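Local coordinates for protein CarG (PDB 4O7J) that probably contributes to intrinsic resistance of Serratia to carbapenem antibiotics and resembles lysozyme inhibitors in structure, at residues A[69-80]-A[92-102]. Numbering follows the deposited sequence.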
loop_
_atom_site.group_PDB
_atom_site.type_symbol
_atom_site.label_atom_id
_atom_site.label_comp_id
_atom_site.label_asym_id
_atom_site.label_seq_id
_atom_site.Cartn_x
_atom_site.Cartn_y
_atom_site.Cartn_z
ATOM N N LEU A 69 2.783 12.651 16.987
ATOM C CA LEU A 69 3.354 12.299 18.269
ATOM C C LEU A 69 2.448 11.415 19.133
ATOM O O LEU A 69 2.901 10.546 19.839
ATOM C CB LEU A 69 3.673 13.578 19.030
ATOM C CG LEU A 69 4.385 13.478 20.352
ATOM C CD1 LEU A 69 5.598 12.572 20.289
ATOM C CD2 LEU A 69 4.783 14.827 20.868
ATOM N N SER A 70 1.161 11.660 19.055
ATOM C CA SER A 70 0.183 10.882 19.803
ATOM C C SER A 70 -1.137 11.028 19.083
ATOM O O SER A 70 -1.269 11.853 18.170
ATOM C CB SER A 70 0.067 11.420 21.243
ATOM O OG SER A 70 -0.439 12.751 21.257
ATOM N N ALA A 71 -2.100 10.245 19.552
ATOM C CA ALA A 71 -3.455 10.172 18.997
ATOM C C ALA A 71 -4.081 11.538 18.820
ATOM O O ALA A 71 -4.639 11.857 17.768
ATOM C CB ALA A 71 -4.339 9.318 19.912
ATOM N N SER A 72 -4.028 12.347 19.862
ATOM C CA SER A 72 -4.755 13.598 19.844
ATOM C C SER A 72 -3.964 14.832 19.472
ATOM O O SER A 72 -4.519 15.906 19.485
ATOM C CB SER A 72 -5.435 13.811 21.193
ATOM O OG SER A 72 -5.954 12.569 21.635
ATOM N N ALA A 73 -2.679 14.686 19.176
ATOM C CA ALA A 73 -1.887 15.825 18.771
ATOM C C ALA A 73 -2.430 16.516 17.513
ATOM O O ALA A 73 -2.802 15.881 16.578
ATOM C CB ALA A 73 -0.432 15.434 18.610
ATOM N N ASP A 74 -2.472 17.832 17.548
ATOM C CA ASP A 74 -2.931 18.633 16.431
ATOM C C ASP A 74 -1.726 19.201 15.629
ATOM O O ASP A 74 -1.730 20.296 15.167
ATOM C CB ASP A 74 -3.916 19.691 16.940
ATOM C CG ASP A 74 -5.013 19.075 17.834
ATOM O OD1 ASP A 74 -5.503 17.990 17.529
ATOM O OD2 ASP A 74 -5.372 19.658 18.865
ATOM N N PHE A 75 -0.710 18.386 15.482
ATOM C CA PHE A 75 0.376 18.710 14.601
ATOM C C PHE A 75 1.034 17.460 14.103
ATOM O O PHE A 75 0.876 16.467 14.696
ATOM C CB PHE A 75 1.370 19.604 15.318
ATOM C CG PHE A 75 2.022 18.980 16.501
ATOM C CD1 PHE A 75 1.468 19.073 17.759
ATOM C CD2 PHE A 75 3.220 18.315 16.368
ATOM C CE1 PHE A 75 2.087 18.518 18.829
ATOM C CE2 PHE A 75 3.817 17.738 17.445
ATOM C CZ PHE A 75 3.239 17.830 18.672
ATOM N N LEU A 76 1.738 17.564 12.991
ATOM C CA LEU A 76 2.432 16.456 12.419
ATOM C C LEU A 76 3.904 16.506 12.864
ATOM O O LEU A 76 4.566 17.567 12.825
ATOM C CB LEU A 76 2.355 16.558 10.920
ATOM C CG LEU A 76 0.918 16.377 10.365
ATOM C CD1 LEU A 76 0.925 16.552 8.876
ATOM C CD2 LEU A 76 0.379 15.027 10.733
ATOM N N VAL A 77 4.426 15.331 13.089
ATOM C CA VAL A 77 5.853 15.085 13.216
ATOM C C VAL A 77 6.514 14.677 11.861
ATOM O O VAL A 77 7.686 14.893 11.668
ATOM C CB VAL A 77 6.173 14.115 14.357
ATOM C CG1 VAL A 77 5.753 14.720 15.715
ATOM C CG2 VAL A 77 5.452 12.821 14.165
ATOM N N GLN A 78 5.760 14.078 10.946
ATOM C CA GLN A 78 6.253 13.719 9.667
ATOM C C GLN A 78 5.122 13.871 8.652
ATOM O O GLN A 78 3.964 13.512 8.940
ATOM C CB GLN A 78 6.795 12.280 9.692
ATOM C CG GLN A 78 7.458 11.785 8.424
ATOM C CD GLN A 78 8.501 10.665 8.703
ATOM O OE1 GLN A 78 9.088 10.590 9.772
ATOM N NE2 GLN A 78 8.748 9.846 7.742
ATOM N N ASP A 79 5.468 14.423 7.477
ATOM C CA ASP A 79 4.512 14.602 6.365
ATOM C C ASP A 79 5.196 14.307 5.073
ATOM O O ASP A 79 6.428 14.262 5.004
ATOM C CB ASP A 79 3.937 15.995 6.327
ATOM C CG ASP A 79 2.613 16.104 5.616
ATOM O OD1 ASP A 79 1.957 15.080 5.236
ATOM O OD2 ASP A 79 2.213 17.275 5.433
ATOM N N ASN A 80 4.414 14.017 4.044
ATOM C CA ASN A 80 4.905 13.833 2.691
ATOM C C ASN A 80 4.080 14.629 1.738
ATOM O O ASN A 80 2.874 14.714 1.900
ATOM C CB ASN A 80 4.872 12.332 2.297
ATOM C CG ASN A 80 5.522 11.469 3.321
ATOM O OD1 ASN A 80 6.728 11.339 3.350
ATOM N ND2 ASN A 80 4.726 10.886 4.180
ATOM N N VAL A 92 8.580 14.991 -1.265
ATOM C CA VAL A 92 9.271 15.710 -0.220
ATOM C C VAL A 92 8.726 15.339 1.138
ATOM O O VAL A 92 7.536 15.540 1.433
ATOM C CB VAL A 92 9.200 17.206 -0.420
ATOM C CG1 VAL A 92 10.100 17.895 0.634
ATOM C CG2 VAL A 92 9.679 17.548 -1.834
ATOM N N THR A 93 9.596 14.734 1.942
ATOM C CA THR A 93 9.248 14.320 3.295
ATOM C C THR A 93 9.690 15.426 4.229
ATOM O O THR A 93 10.880 15.781 4.244
ATOM C CB THR A 93 9.856 12.953 3.700
ATOM O OG1 THR A 93 9.353 11.938 2.827
ATOM C CG2 THR A 93 9.483 12.566 5.142
ATOM N N ALA A 94 8.751 15.969 5.010
ATOM C CA ALA A 94 9.113 16.899 6.094
ATOM C C ALA A 94 9.112 16.127 7.405
ATOM O O ALA A 94 8.089 15.447 7.762
ATOM C CB ALA A 94 8.113 17.984 6.154
ATOM N N ARG A 95 10.173 16.239 8.205
ATOM C CA ARG A 95 10.223 15.517 9.456
ATOM C C ARG A 95 10.789 16.445 10.542
ATOM O O ARG A 95 11.811 17.064 10.315
ATOM C CB ARG A 95 11.138 14.267 9.314
ATOM C CG ARG A 95 11.214 13.409 10.581
ATOM C CD ARG A 95 11.868 12.047 10.399
ATOM N NE ARG A 95 13.288 12.238 10.147
ATOM C CZ ARG A 95 14.229 12.459 11.084
ATOM N NH1 ARG A 95 13.961 12.467 12.385
ATOM N NH2 ARG A 95 15.474 12.665 10.692
ATOM N N LYS A 96 10.146 16.475 11.707
ATOM C CA LYS A 96 10.721 17.078 12.952
ATOM C C LYS A 96 11.866 16.249 13.419
ATOM O O LYS A 96 11.731 15.018 13.626
ATOM C CB LYS A 96 9.660 17.240 14.009
ATOM C CG LYS A 96 8.521 18.150 13.569
ATOM C CD LYS A 96 7.585 18.563 14.667
ATOM C CE LYS A 96 8.280 19.469 15.668
ATOM N NZ LYS A 96 7.395 19.811 16.742
ATOM N N THR A 97 13.045 16.855 13.557
ATOM C CA THR A 97 14.270 16.078 13.815
ATOM C C THR A 97 14.721 15.984 15.288
ATOM O O THR A 97 15.533 15.152 15.617
ATOM C CB THR A 97 15.444 16.591 12.958
ATOM O OG1 THR A 97 15.680 17.937 13.276
ATOM C CG2 THR A 97 15.105 16.489 11.438
ATOM N N GLU A 98 14.191 16.834 16.160
ATOM C CA GLU A 98 14.728 16.917 17.521
ATOM C C GLU A 98 14.146 15.768 18.328
ATOM O O GLU A 98 13.112 15.271 17.983
ATOM C CB GLU A 98 14.390 18.242 18.148
ATOM C CG GLU A 98 14.815 19.453 17.275
ATOM C CD GLU A 98 15.075 20.717 18.065
ATOM O OE1 GLU A 98 15.309 20.532 19.308
ATOM O OE2 GLU A 98 15.078 21.868 17.451
ATOM N N GLU A 99 14.798 15.370 19.407
ATOM C CA GLU A 99 14.196 14.344 20.321
ATOM C C GLU A 99 12.878 14.855 20.913
ATOM O O GLU A 99 11.876 14.142 21.034
ATOM C CB GLU A 99 15.207 14.016 21.424
ATOM C CG GLU A 99 14.747 12.926 22.431
ATOM C CD GLU A 99 13.618 13.371 23.370
ATOM O OE1 GLU A 99 13.717 14.524 23.875
ATOM O OE2 GLU A 99 12.589 12.609 23.566
ATOM N N ASP A 100 12.862 16.109 21.273
ATOM C CA ASP A 100 11.644 16.754 21.842
ATOM C C ASP A 100 10.735 17.174 20.689
ATOM O O ASP A 100 10.684 18.363 20.330
ATOM C CB ASP A 100 12.066 17.972 22.703
ATOM C CG ASP A 100 10.886 18.738 23.326
ATOM O OD1 ASP A 100 9.829 18.138 23.573
ATOM O OD2 ASP A 100 11.048 19.972 23.586
ATOM N N LEU A 101 9.925 16.246 20.269
ATOM C CA LEU A 101 9.021 16.375 19.163
ATOM C C LEU A 101 7.823 17.270 19.449
ATOM O O LEU A 101 7.079 17.687 18.519
ATOM C CB LEU A 101 8.519 14.985 18.735
ATOM C CG LEU A 101 9.622 14.059 18.171
ATOM C CD1 LEU A 101 9.059 12.673 17.937
ATOM C CD2 LEU A 101 10.179 14.636 16.856
ATOM N N PHE A 102 7.543 17.489 20.720
ATOM C CA PHE A 102 6.402 18.303 21.091
ATOM C C PHE A 102 6.653 19.799 20.883
ATOM O O PHE A 102 5.726 20.566 20.611
ATOM C CB PHE A 102 6.040 18.042 22.532
ATOM C CG PHE A 102 4.823 18.786 23.019
ATOM C CD1 PHE A 102 3.542 18.302 22.738
ATOM C CD2 PHE A 102 4.959 19.986 23.692
ATOM C CE1 PHE A 102 2.415 18.997 23.142
ATOM C CE2 PHE A 102 3.815 20.689 24.103
ATOM C CZ PHE A 102 2.566 20.160 23.863
#
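N80 and T93 lie side by side in a close-packed part of the contact: T93 OG1 donates to N80 OD1 over 2.7 Å, in the plane of the amide carbonyl. The T93 torsion (chi1 -62°) sets OG1 anti to the carbonyl carbon, directed at that oxygen, while N80 ND2 reaches weakly to F65 O and W64 touches both side chains. D79 and A94 form the adjacent hydrogen-bonded pair, but unevenly: D79 N meets A94 O in the carbonyl plane, whereas A94 N approaches D79 O from 37° above it. This is the open end of an antiparallel beta hairpin, strands 78-85 and 88-96, at one edge of a four-stranded sheet. Pairing ends with K96 N on V77 O (2.9 Å), next to a classic beta bulge in which V77 and Q78 both face Y67. Beyond it the chains diverge, and buried K96 runs past V77 O and L76 O. A bend about CG-CD turns its NZ to the backbone oxygens of D103 and Q141 and, with K96 NZ to L101 O at 2.8 Å, of L101. F75 CE2 lies 3.4 Å from L101 O beside this ammonium group. The solvent side, with R95, L69 and F102 exposed, is looser: Q78 OE1 sits close to R95 CD (3.2 Å) without a hydrogen bond, amide and guanidinium planes 62° apart, and L69 spreads its methyls, CD1 against L101 CB and CD2 at the ring edge of F102.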